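Local structure of uncharacterized protein lp_2219 (Lactobacillus plantarum, 3HFQ) at residues 160-165 with 183-188; 212-217 with 221-226. The protein is of unknown function but folds as a seven-bladed beta-propeller of the lactonase family, so a sugar-lactone hydrolase role is possible though unproven. The protein carries 1 engineered substitution. All blocks are in the same frame, centred on the assembly; numbering follows the deposited sequence.

Contact 1: residues 160-165 with 183-188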
loop_
_atom_site.group_PDB
_atom_site.type_symbol
_atom_site.label_atom_id
_atom_site.label_comp_id
_atom_site.label_asym_id
_atom_site.label_seq_id
_atom_site.Cartn_x
_atom_site.Cartn_y
_atom_site.Cartn_z
ATOM N N GLY A 160 7.778 -13.438 2.134
ATOM C CA GLY A 160 8.101 -14.849 2.231
ATOM C C GLY A 160 9.467 -15.200 2.795
ATOM O O GLY A 160 9.611 -16.216 3.480
ATOM N N SER A 161 10.469 -14.370 2.523
ATOM C CA SER A 161 11.823 -14.642 2.999
ATOM C C SER A 161 12.317 -13.705 4.103
ATOM O O SER A 161 13.480 -13.773 4.495
ATOM C CB SER A 161 12.800 -14.587 1.826
ATOM O OG SER A 161 12.836 -13.282 1.280
ATOM N N ASP A 162 11.439 -12.838 4.599
ATOM C CA ASP A 162 11.798 -11.891 5.657
ATOM C C ASP A 162 12.937 -10.959 5.258
ATOM O O ASP A 162 13.856 -10.721 6.042
ATOM C CB ASP A 162 12.190 -12.638 6.939
ATOM C CG ASP A 162 11.004 -13.274 7.630
ATOM O OD1 ASP A 162 10.001 -12.564 7.856
ATOM O OD2 ASP A 162 11.074 -14.480 7.953
ATOM N N LYS A 163 12.873 -10.420 4.045
ATOM C CA LYS A 163 13.925 -9.524 3.580
ATOM C C LYS A 163 13.415 -8.251 2.930
ATOM O O LYS A 163 12.341 -8.228 2.320
ATOM C CB LYS A 163 14.836 -10.251 2.587
ATOM C CG LYS A 163 15.656 -11.381 3.191
ATOM C CD LYS A 163 16.375 -12.170 2.108
ATOM C CE LYS A 163 17.159 -13.338 2.693
ATOM N NZ LYS A 163 18.258 -12.894 3.597
ATOM N N VAL A 164 14.194 -7.185 3.080
ATOM C CA VAL A 164 13.869 -5.911 2.464
ATOM C C VAL A 164 15.054 -5.574 1.573
ATOM O O VAL A 164 16.159 -5.305 2.054
ATOM C CB VAL A 164 13.678 -4.774 3.498
ATOM C CG1 VAL A 164 13.358 -3.474 2.768
ATOM C CG2 VAL A 164 12.544 -5.117 4.459
ATOM N N TYR A 165 14.824 -5.622 0.268
ATOM C CA TYR A 165 15.862 -5.323 -0.700
ATOM C C TYR A 165 15.819 -3.859 -1.116
ATOM O O TYR A 165 14.769 -3.216 -1.076
ATOM C CB TYR A 165 15.676 -6.141 -1.981
ATOM C CG TYR A 165 15.790 -7.640 -1.847
ATOM C CD1 TYR A 165 14.707 -8.413 -1.427
ATOM C CD2 TYR A 165 16.971 -8.292 -2.189
ATOM C CE1 TYR A 165 14.802 -9.802 -1.346
ATOM C CE2 TYR A 165 17.080 -9.674 -2.111
ATOM C CZ TYR A 165 15.992 -10.426 -1.697
ATOM O OH TYR A 165 16.100 -11.797 -1.640
HETATM N N MSE A 183 15.228 -9.666 8.240
HETATM C CA MSE A 183 14.494 -9.528 9.488
HETATM C C MSE A 183 14.442 -10.845 10.247
HETATM O O MSE A 183 14.691 -11.907 9.677
HETATM C CB MSE A 183 13.077 -9.036 9.191
HETATM C CG MSE A 183 13.059 -7.786 8.322
HETATM SE SE MSE A 183 13.597 -6.205 9.291
HETATM C CE MSE A 183 15.419 -6.639 9.756
ATOM N N GLU A 184 14.132 -10.772 11.539
ATOM C CA GLU A 184 14.024 -11.977 12.356
ATOM C C GLU A 184 13.031 -12.925 11.684
ATOM O O GLU A 184 11.998 -12.494 11.170
ATOM C CB GLU A 184 13.532 -11.627 13.766
ATOM C CG GLU A 184 14.581 -10.999 14.679
ATOM C CD GLU A 184 15.576 -12.013 15.228
ATOM O OE1 GLU A 184 16.395 -12.541 14.447
ATOM O OE2 GLU A 184 15.536 -12.280 16.448
ATOM N N ALA A 185 13.347 -14.216 11.690
ATOM C CA ALA A 185 12.490 -15.216 11.058
ATOM C C ALA A 185 11.033 -15.135 11.514
ATOM O O ALA A 185 10.744 -15.146 12.710
ATOM C CB ALA A 185 13.044 -16.613 11.323
ATOM N N GLY A 186 10.120 -15.056 10.548
ATOM C CA GLY A 186 8.703 -14.988 10.867
ATOM C C GLY A 186 8.129 -13.585 10.988
ATOM O O GLY A 186 6.939 -13.415 11.264
ATOM N N PHE A 187 8.969 -12.577 10.790
ATOM C CA PHE A 187 8.523 -11.190 10.878
ATOM C C PHE A 187 7.453 -10.926 9.823
ATOM O O PHE A 187 6.446 -10.274 10.102
ATOM C CB PHE A 187 9.712 -10.239 10.683
ATOM C CG PHE A 187 9.359 -8.779 10.831
ATOM C CD1 PHE A 187 9.068 -7.999 9.716
ATOM C CD2 PHE A 187 9.315 -8.185 12.092
ATOM C CE1 PHE A 187 8.739 -6.647 9.851
ATOM C CE2 PHE A 187 8.987 -6.839 12.242
ATOM C CZ PHE A 187 8.698 -6.065 11.118
ATOM N N GLY A 188 7.675 -11.450 8.619
ATOM C CA GLY A 188 6.727 -11.275 7.530
ATOM C C GLY A 188 6.534 -9.829 7.109
ATOM O O GLY A 188 5.410 -9.323 7.150
#
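Asp162 drives its carboxylate into the loop 183-188, where each oxygen takes a backbone N-H. The N-H of Gly188 comes nearly along the C-O axis of Asp162, with 2.7 Å from N to OD1. Gly186 approaches differently: its N sits 2.8 Å from OD2 of Asp162 but 39° out of the carboxylate plane, so the two donors meet the flat group from unlike directions. With CG of Asp162 beside its own backbone N (chi1 -72°), the carboxylate reaches over to the turn, and two separate bonds hold it against rotation. Phe187 N is also near OD1 of Asp162, but its N-H is poorly aimed and instead closes the type II turn onto Glu184 O, 3.1 Å from that nitrogen. Residues 183-188 link strand 175-182, the last of one propeller blade, to strand 189-194, the first of the next, while Asp162 belongs to a G1 bulge in the hairpin of the earlier blade. That hairpin also uses its main chain: Asp162 O accepts the N-H of Met183 at 2.8 Å in an almost straight bond (173°). The selenomethionine chain of Met183 brushes the same carbonyl, CB lying 3.7 Å from Asp162 O, then bends at chi2 and chi3 and leads away. Pro134 and Gln138, from another loop, also touch the Asp162 side chain.

Contact 2: residues 212-217 with 221-226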
loop_
_atom_site.group_PDB
_atom_site.type_symbol
_atom_site.label_atom_id
_atom_site.label_comp_id
_atom_site.label_asym_id
_atom_site.label_seq_id
_atom_site.Cartn_x
_atom_site.Cartn_y
_atom_site.Cartn_z
ATOM N N ALA A 212 8.754 -2.285 12.610
ATOM C CA ALA A 212 10.173 -2.118 12.860
ATOM C C ALA A 212 10.572 -0.712 12.438
ATOM O O ALA A 212 10.219 -0.267 11.344
ATOM C CB ALA A 212 10.969 -3.147 12.064
ATOM N N SER A 213 11.272 0.006 13.313
ATOM C CA SER A 213 11.743 1.337 12.955
ATOM C C SER A 213 13.122 1.098 12.354
ATOM O O SER A 213 13.922 0.350 12.920
ATOM C CB SER A 213 11.861 2.244 14.187
ATOM O OG SER A 213 10.591 2.681 14.635
ATOM N N LEU A 214 13.398 1.718 11.211
ATOM C CA LEU A 214 14.683 1.542 10.542
ATOM C C LEU A 214 15.333 2.880 10.230
ATOM O O LEU A 214 14.642 3.861 9.953
ATOM C CB LEU A 214 14.496 0.800 9.215
ATOM C CG LEU A 214 13.610 -0.449 9.178
ATOM C CD1 LEU A 214 13.380 -0.850 7.729
ATOM C CD2 LEU A 214 14.265 -1.580 9.968
ATOM N N LYS A 215 16.661 2.910 10.282
ATOM C CA LYS A 215 17.408 4.110 9.936
ATOM C C LYS A 215 17.901 3.844 8.515
ATOM O O LYS A 215 18.444 2.775 8.236
ATOM C CB LYS A 215 18.611 4.296 10.869
ATOM C CG LYS A 215 19.485 5.502 10.530
ATOM C CD LYS A 215 18.808 6.818 10.898
ATOM C CE LYS A 215 19.604 8.023 10.402
ATOM N NZ LYS A 215 19.609 8.104 8.912
ATOM N N TYR A 216 17.702 4.800 7.615
ATOM C CA TYR A 216 18.144 4.639 6.232
ATOM C C TYR A 216 19.283 5.608 5.935
ATOM O O TYR A 216 19.227 6.773 6.319
ATOM C CB TYR A 216 16.983 4.911 5.270
ATOM C CG TYR A 216 17.343 4.759 3.807
ATOM C CD1 TYR A 216 17.609 3.504 3.259
ATOM C CD2 TYR A 216 17.407 5.872 2.967
ATOM C CE1 TYR A 216 17.927 3.359 1.910
ATOM C CE2 TYR A 216 17.727 5.740 1.617
ATOM C CZ TYR A 216 17.983 4.479 1.095
ATOM O OH TYR A 216 18.281 4.340 -0.243
ATOM N N ASP A 217 20.313 5.120 5.251
ATOM C CA ASP A 217 21.456 5.954 4.889
ATOM C C ASP A 217 21.546 6.052 3.367
ATOM O O ASP A 217 21.777 5.056 2.686
ATOM C CB ASP A 217 22.750 5.353 5.450
ATOM C CG ASP A 217 23.956 6.255 5.240
ATOM O OD1 ASP A 217 23.806 7.330 4.620
ATOM O OD2 ASP A 217 25.053 5.887 5.700
ATOM N N GLY A 221 22.644 3.284 0.866
ATOM C CA GLY A 221 21.429 2.721 0.309
ATOM C C GLY A 221 21.027 1.512 1.135
ATOM O O GLY A 221 20.451 0.559 0.617
ATOM N N ALA A 222 21.336 1.554 2.430
ATOM C CA ALA A 222 21.024 0.450 3.329
ATOM C C ALA A 222 20.323 0.877 4.617
ATOM O O ALA A 222 20.273 2.062 4.955
ATOM C CB ALA A 222 22.295 -0.323 3.664
ATOM N N PHE A 223 19.807 -0.116 5.337
ATOM C CA PHE A 223 19.075 0.093 6.581
ATOM C C PHE A 223 19.775 -0.489 7.804
ATOM O O PHE A 223 20.663 -1.341 7.696
ATOM C CB PHE A 223 17.704 -0.593 6.514
ATOM C CG PHE A 223 16.767 -0.031 5.490
ATOM C CD1 PHE A 223 16.063 1.141 5.741
ATOM C CD2 PHE A 223 16.528 -0.716 4.301
ATOM C CE1 PHE A 223 15.127 1.618 4.829
ATOM C CE2 PHE A 223 15.595 -0.245 3.381
ATOM C CZ PHE A 223 14.893 0.923 3.649
ATOM N N THR A 224 19.324 -0.027 8.966
ATOM C CA THR A 224 19.789 -0.498 10.264
ATOM C C THR A 224 18.513 -0.563 11.101
ATOM O O THR A 224 17.803 0.437 11.226
ATOM C CB THR A 224 20.776 0.483 10.938
ATOM O OG1 THR A 224 21.987 0.548 10.174
ATOM C CG2 THR A 224 21.111 0.008 12.353
ATOM N N GLN A 225 18.202 -1.735 11.649
ATOM C CA GLN A 225 16.997 -1.874 12.465
ATOM C C GLN A 225 17.207 -1.166 13.800
ATOM O O GLN A 225 18.214 -1.396 14.471
ATOM C CB GLN A 225 16.680 -3.350 12.709
ATOM C CG GLN A 225 15.399 -3.569 13.505
ATOM C CD GLN A 225 15.124 -5.029 13.778
ATOM O OE1 GLN A 225 14.960 -5.823 12.852
ATOM N NE2 GLN A 225 15.073 -5.394 15.055
ATOM N N LEU A 226 16.260 -0.313 14.185
ATOM C CA LEU A 226 16.364 0.434 15.440
ATOM C C LEU A 226 15.588 -0.153 16.616
ATOM O O LEU A 226 16.110 -0.252 17.728
ATOM C CB LEU A 226 15.909 1.878 15.217
ATOM C CG LEU A 226 16.938 2.915 14.759
ATOM C CD1 LEU A 226 18.125 2.258 14.065
ATOM C CD2 LEU A 226 16.238 3.912 13.856
#
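Phe223 stands between Leu214 and Tyr216, and its ring meets one on each face. Its CB starts 3.9 Å from Lys215 O on the facing strand. Next comes CG, turned beside the backbone N (chi1 -65°), a setting that stands the ring between the two neighbours; CG lies 4.1 Å from CD1 of Leu214. That methyl rests over one face in a CH-pi contact, 23° off the ring normal, and CB of Leu214 adds a touch at Phe223 CD1. Over the opposite face is CD1 of Tyr216, which comes to 3.5 Å from Phe223 CE1, with Tyr216 CB close to the same carbon. Farthest out, CZ of Phe223 still touches Tyr216 CD1. The two rings are neither stacked nor perpendicular, their planes meeting at 49°. These residues sit on the outer hairpin of a propeller blade, strands 210-217 and 222-230. From the face bearing Leu214, Tyr216, Phe223 and Gln225, Leu214 and Phe223 pack on Leu181 of the preceding blade, and Phe223 also on Val164. Lys215 and Thr224 form a hydrogen-bonded pair, Lys215 N being 2.9 Å from Thr224 O, while Leu226 N donates to Ser213 O at 2.7 Å. At the turn end Gly221 and Ala222 both face Asp217 in a G1 bulge, Gly221 adopting positive phi. The Tyr216 ring reaches to this bulge, OH 3.6 Å from Gly221 CA, and its hydroxyl is hydrogen-bonded to Asp151. Lys215 and Thr224 point to the other face; both methyls of Leu226 lie 3.8 Å from Lys215 CB, whose chain bends at chi2 and chi4 to bring NZ to Gln199 OE1.

How the contacts relate
Contact 1 closes before contact 2 opens along the chain, and their centres lie about 14 Å apart on the same side of the molecule's centre. Contact 1 ties the hairpin of the blade 143-182 to the connection into the following blade; contact 2 is internal to that following blade, 189-230, as its outer hairpin, with Phe223 packed back on the first. The two touch: Val164 CG1 meets Phe223 CE2 from blade to blade, while from the connection Met183 CE reaches Gln225 OE1 at 3.2 Å and Phe187 CZ packs on Ala212 CB. Leu203 of strand 200-205 touches both: Val164, Met183 and Phe187 of contact 1 and Leu214 of contact 2.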